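Local coordinates for adhesin competence repressor (Streptococcus pyogenes serotype M3, PDB 5JLU), which regulates transcription in response to zinc as a DNA-binding repressor of the MarR family, at residues Q43-M48 against H113-T118; T56-A61 against I66-V71. All coordinates share one frame; numbering follows the deposited sequence.

Interaction 1: residues Q43-M48 against H113-T118; sequences QEHILM and HHHDET. With ZN (zinc ion), chain B.
H45 and H115 meet as an offset edge-to-face (T-shaped) pair, with the edge of H45 turned toward the face of H115. The ring planes stand at 88°. Their centroids are 4.8 Å apart. H115 CE1 and water 1 lie at the H45 edge, in its plane. Water 2 lies in the plane of H115, also at the edge. The two rings come from opposite directions and end on one zinc ion. H45 NE2 and H115 NE2 each bind zinc at 2.1 Å. The shared metal explains why H45 NE2 and H115 NE2 sit 3.2 Å apart without a hydrogen bond.

H111, one helical turn before H115, is the third protein ligand. Three waters complete six-fold coordination, roughly octahedral, with water 3 opposite H45 NE2 and water 1 opposite H115 NE2. The site joins helix 41-52 of the winged helix-turn-helix domain to the long helix 105-127, within the MarR fold. Zinc is thus held between a helix of the DNA-binding domain and a helix that leads away from it, which is consistent with zinc-responsive regulation.

Water 1 donates to E44 OE1 at 2.5 Å, so E44 reaches the metal through water. H115 ND1 is hydrogen-bonded to D12 of the second subunit, which helps fix the rotation of the ring and ties the site to the dimer. M48, one turn after H45 on helix 41-52, reaches H115. Its CG is anti to the backbone N (chi1 176°), and the chain bends only at chi3 (-81°). This sets M48 CE 3.7 Å from H115 CD2. M48 SD lies 5.1 Å from the H115 centroid, an oblique Met-aromatic contact. T118 OG1 donates to H115 O, one turn back in the same helix.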
# COMPACT_ATOMS: atom_id res chain seq x y z
N GLN A 43 -10.76 2.02 6.22
CA GLN A 43 -11.71 1.71 7.27
C GLN A 43 -11.03 1.37 8.56
O GLN A 43 -11.47 1.85 9.60
CB GLN A 43 -12.68 0.60 6.86
CG GLN A 43 -13.62 0.96 5.72
CD GLN A 43 -14.44 -0.28 5.27
OE1 GLN A 43 -13.91 -1.40 5.14
NE2 GLN A 43 -15.73 -0.09 5.09
N GLU A 44 -9.90 0.64 8.52
CA GLU A 44 -9.20 0.37 9.78
C GLU A 44 -8.64 1.64 10.42
O GLU A 44 -8.55 1.72 11.65
CB GLU A 44 -8.01 -0.58 9.60
CG GLU A 44 -8.38 -2.01 9.30
CD GLU A 44 -7.17 -2.88 8.85
OE1 GLU A 44 -6.25 -2.43 8.13
OE2 GLU A 44 -7.10 -4.02 9.28
N HIS A 45 -8.21 2.61 9.59
CA HIS A 45 -7.64 3.82 10.11
C HIS A 45 -8.71 4.82 10.57
O HIS A 45 -8.45 5.57 11.49
CB HIS A 45 -6.59 4.42 9.17
CG HIS A 45 -5.35 3.66 9.29
ND1 HIS A 45 -4.36 4.02 10.17
CD2 HIS A 45 -5.05 2.41 8.87
CE1 HIS A 45 -3.46 3.06 10.23
NE2 HIS A 45 -3.85 2.08 9.44
N ILE A 46 -9.90 4.74 9.99
CA ILE A 46 -11.06 5.41 10.59
C ILE A 46 -11.32 4.85 11.99
O ILE A 46 -11.51 5.60 12.98
CB ILE A 46 -12.30 5.28 9.69
CG1 ILE A 46 -12.08 6.19 8.48
CG2 ILE A 46 -13.60 5.62 10.45
CD1 ILE A 46 -13.11 5.97 7.36
N LEU A 47 -11.40 3.54 12.09
CA LEU A 47 -11.67 2.94 13.38
C LEU A 47 -10.53 3.35 14.31
O LEU A 47 -10.82 3.80 15.40
CB LEU A 47 -11.87 1.42 13.30
CG LEU A 47 -13.08 0.87 12.50
CD1 LEU A 47 -13.04 -0.64 12.45
CD2 LEU A 47 -14.42 1.27 13.02
N MET A 48 -9.25 3.27 13.88
CA MET A 48 -8.14 3.74 14.78
C MET A 48 -8.38 5.18 15.32
O MET A 48 -8.24 5.45 16.53
CB MET A 48 -6.79 3.64 14.07
CG MET A 48 -5.59 4.16 14.83
SD MET A 48 -4.02 3.81 13.99
CE MET A 48 -3.79 2.16 14.48
N HIS A 113 -2.65 -2.61 17.76
CA HIS A 113 -1.57 -3.33 18.41
C HIS A 113 -0.56 -3.76 17.36
O HIS A 113 0.65 -3.69 17.60
CB HIS A 113 -2.12 -4.51 19.26
CG HIS A 113 -1.05 -5.48 19.70
ND1 HIS A 113 -0.17 -5.21 20.73
CD2 HIS A 113 -0.69 -6.67 19.19
CE1 HIS A 113 0.68 -6.21 20.85
NE2 HIS A 113 0.38 -7.12 19.93
N HIS A 114 -1.04 -4.18 16.19
CA HIS A 114 -0.13 -4.44 15.04
C HIS A 114 0.66 -3.19 14.57
O HIS A 114 1.81 -3.33 14.14
CB HIS A 114 -0.89 -5.06 13.84
CG HIS A 114 -1.29 -6.50 14.06
ND1 HIS A 114 -1.73 -7.31 13.03
CD2 HIS A 114 -1.30 -7.28 15.17
CE1 HIS A 114 -2.00 -8.52 13.50
NE2 HIS A 114 -1.74 -8.52 14.80
N HIS A 115 0.06 -2.00 14.61
CA HIS A 115 0.78 -0.74 14.39
C HIS A 115 1.88 -0.51 15.45
O HIS A 115 2.98 -0.07 15.09
CB HIS A 115 -0.15 0.48 14.18
CG HIS A 115 -0.65 0.55 12.78
ND1 HIS A 115 0.11 1.08 11.75
CD2 HIS A 115 -1.76 0.02 12.19
CE1 HIS A 115 -0.50 0.89 10.60
NE2 HIS A 115 -1.66 0.30 10.85
N ASP A 116 1.57 -0.82 16.71
CA ASP A 116 2.53 -0.66 17.80
C ASP A 116 3.70 -1.59 17.57
O ASP A 116 4.84 -1.16 17.62
CB ASP A 116 1.90 -0.89 19.17
CG ASP A 116 0.91 0.20 19.53
OD1 ASP A 116 1.12 1.35 19.15
OD2 ASP A 116 -0.09 -0.07 20.21
N GLU A 117 3.44 -2.83 17.18
CA GLU A 117 4.55 -3.71 16.93
C GLU A 117 5.38 -3.24 15.78
O GLU A 117 6.60 -3.34 15.85
CB GLU A 117 4.12 -5.17 16.75
CG GLU A 117 3.52 -5.74 18.05
CD GLU A 117 2.89 -7.15 17.94
OE1 GLU A 117 2.45 -7.59 16.83
OE2 GLU A 117 2.81 -7.82 19.00
N THR A 118 4.75 -2.70 14.73
CA THR A 118 5.55 -2.31 13.56
C THR A 118 6.45 -1.08 13.93
O THR A 118 7.48 -0.91 13.32
CB THR A 118 4.72 -1.94 12.32
OG1 THR A 118 3.92 -0.80 12.63
CG2 THR A 118 3.78 -3.07 11.89
ZN ZN B . -3.18 0.07 9.40
O HOH W 1 -4.61 -0.56 7.85
O HOH W 2 -1.84 0.63 7.78
O HOH W 3 -2.38 -1.78 9.20

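Interaction 2: residues T56-A61 against I66-V71; sequences TNTDLA and ISQAAV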
# COMPACT_ATOMS: atom_id res chain seq x y z
N THR A 56 -15.87 13.95 13.21
CA THR A 56 -16.74 14.07 12.07
C THR A 56 -16.14 13.46 10.82
O THR A 56 -14.94 13.20 10.74
CB THR A 56 -17.05 15.56 11.75
OG1 THR A 56 -15.82 16.29 11.59
CG2 THR A 56 -17.84 16.18 12.87
N ASN A 57 -16.99 13.33 9.81
CA ASN A 57 -16.56 12.97 8.50
C ASN A 57 -15.37 13.87 8.06
O ASN A 57 -14.30 13.41 7.62
CB ASN A 57 -17.77 13.04 7.54
CG ASN A 57 -17.40 12.81 6.08
OD1 ASN A 57 -17.83 11.84 5.45
ND2 ASN A 57 -16.56 13.70 5.55
N THR A 58 -15.55 15.16 8.23
CA THR A 58 -14.54 16.13 7.77
C THR A 58 -13.26 16.12 8.66
O THR A 58 -12.18 16.26 8.13
CB THR A 58 -15.15 17.54 7.47
OG1 THR A 58 -14.26 18.55 7.95
CG2 THR A 58 -16.61 17.78 8.04
N ASP A 59 -13.33 15.88 9.97
CA ASP A 59 -12.08 15.70 10.76
C ASP A 59 -11.32 14.48 10.23
O ASP A 59 -10.14 14.51 10.16
CB ASP A 59 -12.37 15.39 12.21
CG ASP A 59 -13.08 16.54 12.96
OD1 ASP A 59 -12.73 17.71 12.67
OD2 ASP A 59 -13.98 16.26 13.83
N LEU A 60 -12.05 13.40 9.93
CA LEU A 60 -11.47 12.14 9.43
C LEU A 60 -10.86 12.36 8.12
O LEU A 60 -9.76 11.90 7.92
CB LEU A 60 -12.56 11.05 9.30
CG LEU A 60 -13.07 10.54 10.67
CD1 LEU A 60 -14.36 9.70 10.54
CD2 LEU A 60 -11.99 9.75 11.41
N ALA A 61 -11.54 13.05 7.20
CA ALA A 61 -10.94 13.27 5.91
C ALA A 61 -9.63 14.05 5.97
O ALA A 61 -8.67 13.70 5.26
CB ALA A 61 -11.89 13.92 4.94
N ILE A 66 -7.83 12.29 2.73
CA ILE A 66 -8.52 11.67 1.60
C ILE A 66 -9.80 12.47 1.41
O ILE A 66 -10.11 13.29 2.26
CB ILE A 66 -8.78 10.16 1.84
CG1 ILE A 66 -9.60 9.97 3.14
CG2 ILE A 66 -7.45 9.42 1.97
CD1 ILE A 66 -10.12 8.55 3.34
N SER A 67 -10.56 12.23 0.33
CA SER A 67 -11.79 13.02 0.14
C SER A 67 -12.85 12.71 1.22
O SER A 67 -12.88 11.61 1.83
CB SER A 67 -12.39 12.77 -1.22
OG SER A 67 -12.81 11.40 -1.34
N GLN A 68 -13.70 13.70 1.43
CA GLN A 68 -14.84 13.58 2.26
C GLN A 68 -15.73 12.51 1.72
O GLN A 68 -16.39 11.84 2.52
CB GLN A 68 -15.63 14.89 2.39
CG GLN A 68 -14.96 15.87 3.35
CD GLN A 68 -15.97 16.77 4.03
OE1 GLN A 68 -16.77 16.33 4.88
NE2 GLN A 68 -15.94 18.05 3.67
N ALA A 69 -15.74 12.33 0.40
CA ALA A 69 -16.59 11.33 -0.23
C ALA A 69 -16.04 9.89 -0.01
O ALA A 69 -16.79 8.94 0.16
CB ALA A 69 -16.82 11.66 -1.71
N ALA A 70 -14.72 9.73 0.01
CA ALA A 70 -14.09 8.45 0.34
C ALA A 70 -14.40 8.11 1.82
O ALA A 70 -14.65 6.97 2.15
CB ALA A 70 -12.57 8.48 0.09
N VAL A 71 -14.45 9.12 2.68
CA VAL A 71 -14.77 8.86 4.09
C VAL A 71 -16.23 8.44 4.23
O VAL A 71 -16.49 7.50 4.93
CB VAL A 71 -14.48 10.05 5.01
CG1 VAL A 71 -14.97 9.75 6.43
CG2 VAL A 71 -12.97 10.36 5.04
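Q68 reaches across to N57 and T58. Its CB and CG run beside the N57 amide nitrogen, and CG also lies 4.0 Å from A61 CB. CD sits 3.6 Å from T58 CB. OE1 at the tip approaches N57 ND2 to 2.7 Å, but the angle is too poor for a hydrogen bond. The two amide planes are 51° apart. OE1 also touches T58 CB at 3.3 Å; Q68 and T58 lie side by side, pointing the same way. The other end of the N57 amide has a firm partner, since OD1 is hydrogen-bonded to T72 OG1.

This is the helix-turn-helix of a MarR winged-helix domain. Helix 57-64 packs on the start of helix 68-80, which by its place in the fold is probably the recognition helix. I66 N closes the turn by donating to A61 O at 3.0 Å. T56 and D59 form a capping box at one helix start, and S67 OG caps the other by accepting from A70 N.

V71 fills the inner side. Its CG2 meets A61 CB at 3.7 Å. CG1, anti to the backbone N, turns to L60 CB at 4.0 Å.

Overall arrangement
Interaction 2 lies within the part of the chain that interaction 1 spans, and the two touch where I46 CG2 meets L60 CD1 at 4.1 Å. Helix 41-52 is shared ground: it gives one metal ligand, H45, and packs on helix 57-64. Both contacts are partly buried and both reach the second subunit. Their chemistry differs. Interaction 1 buries little surface between its segments and depends on zinc, waters and histidine rings. Interaction 2 buries more, through apolar contacts of L60, A61 and V71, two side-chain amides and a backbone hydrogen bond; a helix cap stands within each segment. The first joins distant parts of the chain, whereas the second shapes one local helix pair.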